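Local coordinates for protein prolyl 4-hydroxylase (Phytophthora capsici LT1534, PDB 6IUQ) that probably hydroxylates proline residues at the 4-position, as an iron(II)- and 2-oxoglutarate-dependent oxygenase built on a double-stranded beta-helix core, at residues R15-L20 and S116-Q121; K142-A147 and R224-I229; K165-C170 and L207-W212. All coordinates share one frame; numbering follows the deposited sequence.

How the interactions relate
Interaction 1 comes first along the chain and joins the starts of helices 17-23 and 118-126. Interactions 2 and 3 follow. They share the six-stranded antiparallel sheet of the double-stranded beta-helix core, beside the iron site, with 165-170 and 207-212 falling between the two segments of interaction 2. Their centres are about 17 Å apart. Strands 166-173 and 224-232 are neighbours, and Ile229 N lies 2.7 Å from Cys170 O, a probable hydrogen bond. Interaction 1, centred about 18 Å from the centre of interaction 3, reaches it where Leu119 packs on Cys170. Helix layer and core sheet thus meet directly.

Interaction 1 (R15-L20 and S116-Q121); sequences RDYERL and STELLQ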
loop_
_atom_site.group_PDB
_atom_site.type_symbol
_atom_site.label_atom_id
_atom_site.label_comp_id
_atom_site.label_asym_id
_atom_site.label_seq_id
_atom_site.Cartn_x
_atom_site.Cartn_y
_atom_site.Cartn_z
ATOM N N ARG A 15 -17.350 -17.224 -7.354
ATOM C CA ARG A 15 -15.906 -17.153 -7.269
ATOM C C ARG A 15 -15.390 -17.001 -8.699
ATOM O O ARG A 15 -15.160 -17.993 -9.382
ATOM C CB ARG A 15 -15.343 -18.401 -6.601
ATOM C CG ARG A 15 -13.861 -18.370 -6.351
ATOM C CD ARG A 15 -13.430 -19.690 -5.754
ATOM N NE ARG A 15 -14.088 -19.964 -4.475
ATOM C CZ ARG A 15 -14.036 -21.143 -3.860
ATOM N NH1 ARG A 15 -13.382 -22.157 -4.421
ATOM N NH2 ARG A 15 -14.648 -21.316 -2.696
ATOM N N ASP A 16 -15.229 -15.757 -9.150
ATOM C CA ASP A 16 -15.017 -15.481 -10.576
ATOM C C ASP A 16 -13.573 -15.090 -10.907
ATOM O O ASP A 16 -13.269 -13.905 -11.094
ATOM C CB ASP A 16 -15.978 -14.376 -11.055
ATOM C CG ASP A 16 -16.204 -14.413 -12.570
ATOM O OD1 ASP A 16 -15.393 -15.057 -13.281
ATOM O OD2 ASP A 16 -17.189 -13.798 -13.052
ATOM N N TYR A 17 -12.716 -16.105 -11.010
ATOM C CA TYR A 17 -11.291 -15.931 -11.265
ATOM C C TYR A 17 -10.976 -15.193 -12.546
ATOM O O TYR A 17 -10.035 -14.421 -12.591
ATOM C CB TYR A 17 -10.591 -17.282 -11.341
ATOM C CG TYR A 17 -10.552 -18.092 -10.070
ATOM C CD1 TYR A 17 -10.003 -17.571 -8.901
ATOM C CD2 TYR A 17 -11.022 -19.407 -10.054
ATOM C CE1 TYR A 17 -9.943 -18.334 -7.741
ATOM C CE2 TYR A 17 -10.962 -20.177 -8.904
ATOM C CZ TYR A 17 -10.415 -19.635 -7.752
ATOM O OH TYR A 17 -10.358 -20.396 -6.607
ATOM N N GLU A 18 -11.736 -15.468 -13.596
ATOM C CA GLU A 18 -11.521 -14.817 -14.879
ATOM C C GLU A 18 -11.825 -13.319 -14.823
ATOM O O GLU A 18 -11.116 -12.517 -15.426
ATOM C CB GLU A 18 -12.371 -15.491 -15.963
ATOM C CG GLU A 18 -12.520 -14.649 -17.223
ATOM C CD GLU A 18 -12.945 -15.455 -18.437
ATOM O OE1 GLU A 18 -13.403 -16.609 -18.263
ATOM O OE2 GLU A 18 -12.812 -14.925 -19.564
ATOM N N ARG A 19 -12.876 -12.940 -14.103
ATOM C CA ARG A 19 -13.172 -11.523 -13.888
ATOM C C ARG A 19 -11.944 -10.850 -13.259
ATOM O O ARG A 19 -11.487 -9.803 -13.722
ATOM C CB ARG A 19 -14.413 -11.347 -12.999
ATOM C CG ARG A 19 -14.723 -9.903 -12.636
ATOM C CD ARG A 19 -15.781 -9.780 -11.538
ATOM N NE ARG A 19 -16.103 -8.374 -11.270
ATOM C CZ ARG A 19 -17.333 -7.866 -11.303
ATOM N NH1 ARG A 19 -18.369 -8.647 -11.578
ATOM N NH2 ARG A 19 -17.529 -6.579 -11.061
ATOM N N LEU A 20 -11.396 -11.485 -12.224
ATOM C CA LEU A 20 -10.246 -10.954 -11.512
ATOM C C LEU A 20 -9.074 -10.795 -12.458
ATOM O O LEU A 20 -8.467 -9.725 -12.542
ATOM C CB LEU A 20 -9.883 -11.866 -10.348
ATOM C CG LEU A 20 -8.702 -11.457 -9.484
ATOM C CD1 LEU A 20 -8.759 -9.963 -9.145
ATOM C CD2 LEU A 20 -8.692 -12.311 -8.219
ATOM N N SER A 116 -5.282 -18.320 -4.921
ATOM C CA SER A 116 -5.422 -17.761 -6.257
ATOM C C SER A 116 -4.109 -17.154 -6.758
ATOM O O SER A 116 -3.371 -16.516 -6.003
ATOM C CB SER A 116 -6.532 -16.712 -6.273
ATOM O OG SER A 116 -6.399 -15.898 -7.415
ATOM N N THR A 117 -3.809 -17.366 -8.033
ATOM C CA THR A 117 -2.607 -16.794 -8.630
ATOM C C THR A 117 -2.913 -15.828 -9.763
ATOM O O THR A 117 -2.015 -15.498 -10.552
ATOM C CB THR A 117 -1.678 -17.874 -9.204
ATOM O OG1 THR A 117 -2.387 -18.627 -10.199
ATOM C CG2 THR A 117 -1.169 -18.780 -8.110
ATOM N N GLU A 118 -4.168 -15.391 -9.860
ATOM C CA GLU A 118 -4.584 -14.517 -10.960
ATOM C C GLU A 118 -3.784 -13.218 -10.943
ATOM O O GLU A 118 -3.269 -12.776 -11.976
ATOM C CB GLU A 118 -6.084 -14.234 -10.885
ATOM C CG GLU A 118 -6.918 -15.203 -11.729
ATOM C CD GLU A 118 -6.767 -16.654 -11.277
ATOM O OE1 GLU A 118 -6.771 -16.899 -10.044
ATOM O OE2 GLU A 118 -6.639 -17.550 -12.149
ATOM N N LEU A 119 -3.642 -12.641 -9.755
ATOM C CA LEU A 119 -2.898 -11.415 -9.587
ATOM C C LEU A 119 -1.442 -11.605 -9.988
ATOM O O LEU A 119 -0.902 -10.825 -10.763
ATOM C CB LEU A 119 -3.014 -10.948 -8.141
ATOM C CG LEU A 119 -2.566 -9.552 -7.731
ATOM C CD1 LEU A 119 -3.046 -8.481 -8.727
ATOM C CD2 LEU A 119 -3.126 -9.298 -6.345
ATOM N N LEU A 120 -0.822 -12.663 -9.471
ATOM C CA LEU A 120 0.556 -12.991 -9.809
ATOM C C LEU A 120 0.725 -13.203 -11.303
ATOM O O LEU A 120 1.707 -12.756 -11.868
ATOM C CB LEU A 120 1.018 -14.242 -9.041
ATOM C CG LEU A 120 1.537 -13.989 -7.618
ATOM C CD1 LEU A 120 1.746 -15.277 -6.852
ATOM C CD2 LEU A 120 2.843 -13.228 -7.693
ATOM N N GLN A 121 -0.234 -13.875 -11.941
ATOM C CA GLN A 121 -0.130 -14.165 -13.369
ATOM C C GLN A 121 -0.192 -12.883 -14.202
ATOM O O GLN A 121 0.647 -12.670 -15.063
ATOM C CB GLN A 121 -1.240 -15.128 -13.821
ATOM C CG GLN A 121 -1.049 -16.596 -13.451
ATOM C CD GLN A 121 -2.235 -17.480 -13.881
ATOM O OE1 GLN A 121 -2.712 -17.406 -15.016
ATOM N NE2 GLN A 121 -2.712 -18.310 -12.964
#
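Glu118 carries most of this contact, and its side chain can be followed outward from the backbone. CB packs against Leu20, 4.1 Å from Leu20 CG. CG then sits beside the backbone of the other segment, 3.3 Å from Tyr17 O. The next bond (chi2 61°) turns the chain across the tyrosine at about a right angle. CD lies 3.9 Å from Tyr17 CB. OE1 comes closest to the ring, 3.5 Å from Tyr17 CD1, and the ring and carboxylate planes are 31° apart. Two helix starts meet here. Helix 118-126 packs on the core sheet, with Leu119 and Leu120 on Leu231 of strand 224-232. Helix 17-23 packs outside it, with Leu20 on Cys43 and Phe44. Asp16 is the N-cap of helix 17-23, where its OD1 accepts a weak capping bond from Arg19 N. The tip of Glu118 is fixed from its own segment. Ser116 OG, anti to its backbone N, donates to Glu118 OE1 at 2.8 Å, which receives it on its anti lone pair, away from OE2. Ser116 CB also touches the ring, 4.1 Å from Tyr17 CE1. Arg15 CG lies over one face of that ring, toward its rim, while Arg15 NH2 forms a salt bridge with Glu109.

Interaction 2 (K142-A147 and R224-I229); sequences KLQRNA and RYVLTI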
loop_
_atom_site.group_PDB
_atom_site.type_symbol
_atom_site.label_atom_id
_atom_site.label_comp_id
_atom_site.label_asym_id
_atom_site.label_seq_id
_atom_site.Cartn_x
_atom_site.Cartn_y
_atom_site.Cartn_z
ATOM N N LYS A 142 -2.911 -10.394 4.667
ATOM C CA LYS A 142 -3.242 -9.876 5.990
ATOM C C LYS A 142 -4.672 -9.310 6.034
ATOM O O LYS A 142 -5.107 -8.613 5.116
ATOM C CB LYS A 142 -2.218 -8.813 6.406
ATOM C CG LYS A 142 -2.429 -8.232 7.794
ATOM C CD LYS A 142 -1.294 -7.291 8.235
ATOM C CE LYS A 142 -1.486 -5.844 7.725
ATOM N NZ LYS A 142 -2.763 -5.170 8.159
ATOM N N LEU A 143 -5.406 -9.648 7.093
ATOM C CA LEU A 143 -6.707 -9.055 7.356
ATOM C C LEU A 143 -6.579 -8.014 8.458
ATOM O O LEU A 143 -5.859 -8.221 9.429
ATOM C CB LEU A 143 -7.724 -10.118 7.756
ATOM C CG LEU A 143 -7.859 -11.323 6.831
ATOM C CD1 LEU A 143 -8.922 -12.266 7.363
ATOM C CD2 LEU A 143 -8.191 -10.870 5.415
ATOM N N GLN A 144 -7.272 -6.890 8.303
ATOM C CA GLN A 144 -7.189 -5.821 9.282
ATOM C C GLN A 144 -8.548 -5.226 9.602
ATOM O O GLN A 144 -9.305 -4.861 8.703
ATOM C CB GLN A 144 -6.259 -4.716 8.797
ATOM C CG GLN A 144 -6.230 -3.514 9.725
ATOM C CD GLN A 144 -5.231 -2.458 9.307
ATOM O OE1 GLN A 144 -5.589 -1.479 8.646
ATOM N NE2 GLN A 144 -3.971 -2.645 9.695
ATOM N N ARG A 145 -8.854 -5.139 10.894
ATOM C CA ARG A 145 -10.026 -4.412 11.355
ATOM C C ARG A 145 -9.566 -3.187 12.135
ATOM O O ARG A 145 -8.737 -3.283 13.041
ATOM C CB ARG A 145 -10.926 -5.299 12.221
ATOM C CG ARG A 145 -12.336 -4.743 12.431
ATOM C CD ARG A 145 -13.175 -5.628 13.365
ATOM N NE ARG A 145 -12.775 -5.456 14.754
ATOM C CZ ARG A 145 -13.371 -4.622 15.600
ATOM N NH1 ARG A 145 -14.419 -3.903 15.204
ATOM N NH2 ARG A 145 -12.927 -4.523 16.846
ATOM N N ASN A 146 -10.082 -2.030 11.748
ATOM C CA ASN A 146 -9.847 -0.796 12.472
ATOM C C ASN A 146 -11.153 -0.374 13.129
ATOM O O ASN A 146 -12.135 -0.083 12.438
ATOM C CB ASN A 146 -9.320 0.294 11.530
ATOM C CG ASN A 146 -9.099 1.627 12.227
ATOM O OD1 ASN A 146 -9.273 1.744 13.441
ATOM N ND2 ASN A 146 -8.703 2.643 11.456
ATOM N N ALA A 147 -11.154 -0.351 14.461
ATOM C CA ALA A 147 -12.347 -0.056 15.249
ATOM C C ALA A 147 -13.023 1.256 14.872
ATOM O O ALA A 147 -14.254 1.365 14.942
ATOM C CB ALA A 147 -11.992 -0.043 16.732
ATOM N N ARG A 224 -13.713 -0.234 9.934
ATOM C CA ARG A 224 -13.045 -0.302 8.635
ATOM C C ARG A 224 -12.342 -1.646 8.495
ATOM O O ARG A 224 -11.466 -1.986 9.295
ATOM C CB ARG A 224 -12.036 0.855 8.479
ATOM C CG ARG A 224 -11.273 0.963 7.132
ATOM C CD ARG A 224 -10.038 1.868 7.328
ATOM N NE ARG A 224 -9.371 2.367 6.121
ATOM C CZ ARG A 224 -8.158 1.973 5.729
ATOM N NH1 ARG A 224 -7.499 1.061 6.438
ATOM N NH2 ARG A 224 -7.598 2.484 4.629
ATOM N N TYR A 225 -12.747 -2.413 7.489
ATOM C CA TYR A 225 -12.075 -3.663 7.149
ATOM C C TYR A 225 -11.267 -3.487 5.878
ATOM O O TYR A 225 -11.711 -2.819 4.935
ATOM C CB TYR A 225 -13.073 -4.794 6.948
ATOM C CG TYR A 225 -13.584 -5.461 8.202
ATOM C CD1 TYR A 225 -12.878 -6.504 8.796
ATOM C CD2 TYR A 225 -14.792 -5.083 8.771
ATOM C CE1 TYR A 225 -13.351 -7.131 9.927
ATOM C CE2 TYR A 225 -15.276 -5.708 9.905
ATOM C CZ TYR A 225 -14.554 -6.732 10.477
ATOM O OH TYR A 225 -15.030 -7.368 11.608
ATOM N N VAL A 226 -10.079 -4.085 5.857
ATOM C CA VAL A 226 -9.271 -4.103 4.654
ATOM C C VAL A 226 -8.520 -5.427 4.537
ATOM O O VAL A 226 -8.067 -5.995 5.525
ATOM C CB VAL A 226 -8.283 -2.911 4.615
ATOM C CG1 VAL A 226 -7.407 -2.879 5.866
ATOM C CG2 VAL A 226 -7.443 -2.981 3.356
ATOM N N LEU A 227 -8.419 -5.940 3.321
ATOM C CA LEU A 227 -7.647 -7.147 3.066
ATOM C C LEU A 227 -6.406 -6.734 2.300
ATOM O O LEU A 227 -6.501 -6.051 1.294
ATOM C CB LEU A 227 -8.493 -8.168 2.295
ATOM C CG LEU A 227 -7.928 -9.502 1.816
ATOM C CD1 LEU A 227 -9.085 -10.521 1.747
ATOM C CD2 LEU A 227 -7.246 -9.380 0.457
ATOM N N THR A 228 -5.236 -7.126 2.784
ATOM C CA THR A 228 -3.992 -6.755 2.120
ATOM C C THR A 228 -3.249 -7.964 1.582
ATOM O O THR A 228 -3.056 -8.930 2.288
ATOM C CB THR A 228 -3.049 -6.000 3.072
ATOM O OG1 THR A 228 -3.749 -4.906 3.663
ATOM C CG2 THR A 228 -1.825 -5.479 2.315
ATOM N N ILE A 229 -2.834 -7.897 0.325
ATOM C CA ILE A 229 -1.940 -8.891 -0.249
ATOM C C ILE A 229 -0.640 -8.208 -0.668
ATOM O O ILE A 229 -0.656 -7.174 -1.354
ATOM C CB ILE A 229 -2.567 -9.586 -1.476
ATOM C CG1 ILE A 229 -3.879 -10.273 -1.105
ATOM C CG2 ILE A 229 -1.609 -10.587 -2.074
ATOM C CD1 ILE A 229 -4.672 -10.768 -2.322
HETATM O O HOH W 1 -4.873 -5.733 5.852
#
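Six backbone hydrogen bonds join these antiparallel strands, in three hydrogen-bonded pairs: Lys142 with Thr228, Gln144 with Val226 and Asn146 with Arg224. The bond from Thr228 N to Lys142 O is almost straight, at 2.8 Å and 177°. Side chains alternate between two faces. On one, Arg145 CG stands over the Tyr225 ring, 3.8 Å from the centroid, as a CH-pi contact. The extended chi2 (-177°) carries Arg145 CD to 3.1 Å from Tyr225 OH. A bend at chi3 (75°) then sends the guanidinium on, and NH1 pairs with Glu223. Further along this face, Leu143 CD2 packs 3.8 Å from Leu227 CD1. On the other face Gln144 CB lies 3.6 Å from Val226 CG1. A water there donates to Lys142 O and Val226 O, accepts from Lys142 NZ, and lies 2.6 Å from Thr228 OG1. Further out, helix 46-61 packs on Tyr225. The strands belong to the double-stranded beta-helix core. The side chain of Thr228 is about 7 Å from the bound Fe(II) ion. Glu95 OE2 forms a salt bridge with Lys142 NZ and accepts a hydrogen bond from Gln144 NE2. These two donors, Lys142 NZ and Gln144 NE2, are 3.2 Å apart and not bonded to each other. The shared carboxylate probably makes their closeness tolerable and favours the charged lysine.

Interaction 3 (K165-C170 and L207-W212); sequences KRKVTC and LFQSDW
Two antiparallel strands of the double-stranded beta-helix core pair here beside the iron site. Thr169 and Phe208 form the hydrogen-bonded pair, and their side chains run together on the same face of the sheet. The threonine sits over one face of the ring. Its CB is 3.8 Å from the centroid of the Phe208 ring, a CH-pi contact, and CG2 reaches Phe208 CZ at 3.5 Å. The same ring meets His215, an iron ligand, with the planes at about 55°. Thr169 OG1 points beside its backbone N (chi1 -62°). It accepts from Ser210 OG at 2.8 Å and is also hydrogen-bonded to OD2 of Asp158, another iron ligand. Thr169 is thus a second-shell residue to the metal, and Ser210 backs it from one step further out. On the other side of the sheet, Cys170 SG packs 3.5 Å from Leu207 CD2. Lys167 and Val168 both face Leu231 in a classic beta bulge. The Lys167 chain bends at chi2 and chi4 and runs alongside Gln209, while crossing Asp211 obliquely. The ammonium is held by both residues and by a cation-pi contact with Tyr130. These partners probably stabilise its charge in a buried setting. Gln209 CG lies over one face of the Trp212 ring, toward its rim. Lys167 NZ donates to Gln209 OE1 at 2.7 Å, in the carbonyl plane, and forms a salt bridge of 2.7 Å with Asp211 OD1, on its syn lone pair.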
loop_
_atom_site.group_PDB
_atom_site.type_symbol
_atom_site.label_atom_id
_atom_site.label_comp_id
_atom_site.label_asym_id
_atom_site.label_seq_id
_atom_site.Cartn_x
_atom_site.Cartn_y
_atom_site.Cartn_z
ATOM N N LYS A 165 11.081 -7.578 1.558
ATOM C CA LYS A 165 10.979 -8.136 0.238
ATOM C C LYS A 165 9.795 -7.711 -0.617
ATOM O O LYS A 165 9.716 -8.079 -1.749
ATOM C CB LYS A 165 10.935 -9.664 0.372
ATOM C CG LYS A 165 12.101 -10.298 1.083
ATOM C CD LYS A 165 13.395 -9.902 0.418
ATOM C CE LYS A 165 13.225 -9.865 -1.075
ATOM N NZ LYS A 165 14.449 -9.417 -1.759
ATOM N N ARG A 166 8.909 -6.916 -0.063
ATOM C CA ARG A 166 7.690 -6.497 -0.749
ATOM C C ARG A 166 7.938 -5.630 -1.962
ATOM O O ARG A 166 8.730 -4.692 -1.927
ATOM C CB ARG A 166 6.791 -5.753 0.214
ATOM C CG ARG A 166 6.273 -6.612 1.325
ATOM C CD ARG A 166 5.820 -5.688 2.437
ATOM N NE ARG A 166 5.169 -6.378 3.539
ATOM C CZ ARG A 166 4.770 -5.770 4.651
ATOM N NH1 ARG A 166 4.961 -4.450 4.808
ATOM N NH2 ARG A 166 4.168 -6.479 5.600
ATOM N N LYS A 167 7.244 -5.967 -3.043
ATOM C CA LYS A 167 7.326 -5.228 -4.296
ATOM C C LYS A 167 5.972 -4.578 -4.653
ATOM O O LYS A 167 5.919 -3.392 -4.928
ATOM C CB LYS A 167 7.787 -6.157 -5.428
ATOM C CG LYS A 167 7.930 -5.468 -6.787
ATOM C CD LYS A 167 8.870 -4.285 -6.639
ATOM C CE LYS A 167 8.810 -3.341 -7.815
ATOM N NZ LYS A 167 8.468 -1.990 -7.302
ATOM N N VAL A 168 4.893 -5.350 -4.663
ATOM C CA VAL A 168 3.555 -4.820 -4.952
ATOM C C VAL A 168 2.614 -4.913 -3.761
ATOM O O VAL A 168 2.487 -5.967 -3.143
ATOM C CB VAL A 168 2.887 -5.567 -6.133
ATOM C CG1 VAL A 168 1.484 -5.005 -6.400
ATOM C CG2 VAL A 168 3.762 -5.477 -7.371
ATOM N N THR A 169 1.956 -3.806 -3.431
ATOM C CA THR A 169 0.928 -3.808 -2.407
ATOM C C THR A 169 -0.448 -3.872 -3.048
ATOM O O THR A 169 -0.741 -3.124 -3.977
ATOM C CB THR A 169 1.008 -2.558 -1.520
ATOM O OG1 THR A 169 2.279 -2.532 -0.842
ATOM C CG2 THR A 169 -0.151 -2.554 -0.519
ATOM N N CYS A 170 -1.287 -4.780 -2.553
ATOM C CA CYS A 170 -2.626 -4.944 -3.083
ATOM C C CYS A 170 -3.648 -4.845 -1.968
ATOM O O CYS A 170 -3.695 -5.693 -1.071
ATOM C CB CYS A 170 -2.768 -6.280 -3.812
ATOM S SG CYS A 170 -4.491 -6.568 -4.319
ATOM N N LEU A 207 -3.653 -0.980 -6.081
ATOM C CA LEU A 207 -2.338 -1.573 -6.237
ATOM C C LEU A 207 -1.383 -0.427 -6.218
ATOM O O LEU A 207 -1.660 0.600 -6.857
ATOM C CB LEU A 207 -2.174 -2.335 -7.549
ATOM C CG LEU A 207 -3.211 -3.390 -7.925
ATOM C CD1 LEU A 207 -2.853 -3.998 -9.251
ATOM C CD2 LEU A 207 -3.322 -4.460 -6.853
ATOM N N PHE A 208 -0.279 -0.578 -5.485
ATOM C CA PHE A 208 0.791 0.389 -5.591
ATOM C C PHE A 208 2.182 -0.221 -5.330
ATOM O O PHE A 208 2.307 -1.367 -4.919
ATOM C CB PHE A 208 0.494 1.600 -4.684
ATOM C CG PHE A 208 0.365 1.307 -3.203
ATOM C CD1 PHE A 208 1.495 1.159 -2.401
ATOM C CD2 PHE A 208 -0.875 1.338 -2.584
ATOM C CE1 PHE A 208 1.377 0.952 -1.015
ATOM C CE2 PHE A 208 -0.994 1.134 -1.203
ATOM C CZ PHE A 208 0.148 0.953 -0.413
ATOM N N GLN A 209 3.220 0.547 -5.628
ATOM C CA GLN A 209 4.599 0.085 -5.474
ATOM C C GLN A 209 4.999 0.055 -4.001
ATOM O O GLN A 209 5.008 1.084 -3.348
ATOM C CB GLN A 209 5.547 0.998 -6.251
ATOM C CG GLN A 209 5.111 1.245 -7.710
ATOM C CD GLN A 209 5.498 0.090 -8.634
ATOM O OE1 GLN A 209 6.240 -0.819 -8.238
ATOM N NE2 GLN A 209 4.975 0.103 -9.859
ATOM N N SER A 210 5.329 -1.113 -3.470
ATOM C CA SER A 210 5.712 -1.183 -2.070
ATOM C C SER A 210 7.008 -0.393 -1.795
ATOM O O SER A 210 7.121 0.244 -0.741
ATOM C CB SER A 210 5.854 -2.636 -1.624
ATOM O OG SER A 210 4.675 -3.379 -1.978
ATOM N N ASP A 211 7.964 -0.399 -2.737
ATOM C CA ASP A 211 9.254 0.248 -2.479
ATOM C C ASP A 211 9.395 1.686 -2.987
ATOM O O ASP A 211 10.405 2.328 -2.690
ATOM C CB ASP A 211 10.405 -0.580 -3.044
ATOM C CG ASP A 211 10.177 -1.000 -4.468
ATOM O OD1 ASP A 211 9.034 -0.862 -4.967
ATOM O OD2 ASP A 211 11.142 -1.484 -5.088
ATOM N N TRP A 212 8.426 2.223 -3.721
ATOM C CA TRP A 212 8.510 3.659 -4.006
ATOM C C TRP A 212 7.205 4.434 -4.030
ATOM O O TRP A 212 7.115 5.444 -4.722
ATOM C CB TRP A 212 9.249 3.920 -5.326
ATOM C CG TRP A 212 8.863 3.184 -6.579
ATOM C CD1 TRP A 212 9.364 1.976 -7.008
ATOM C CD2 TRP A 212 7.993 3.644 -7.626
ATOM N NE1 TRP A 212 8.830 1.649 -8.228
ATOM C CE2 TRP A 212 7.988 2.649 -8.633
ATOM C CE3 TRP A 212 7.196 4.782 -7.797
ATOM C CZ2 TRP A 212 7.230 2.767 -9.809
ATOM C CZ3 TRP A 212 6.449 4.904 -8.967
ATOM C CH2 TRP A 212 6.470 3.895 -9.961
#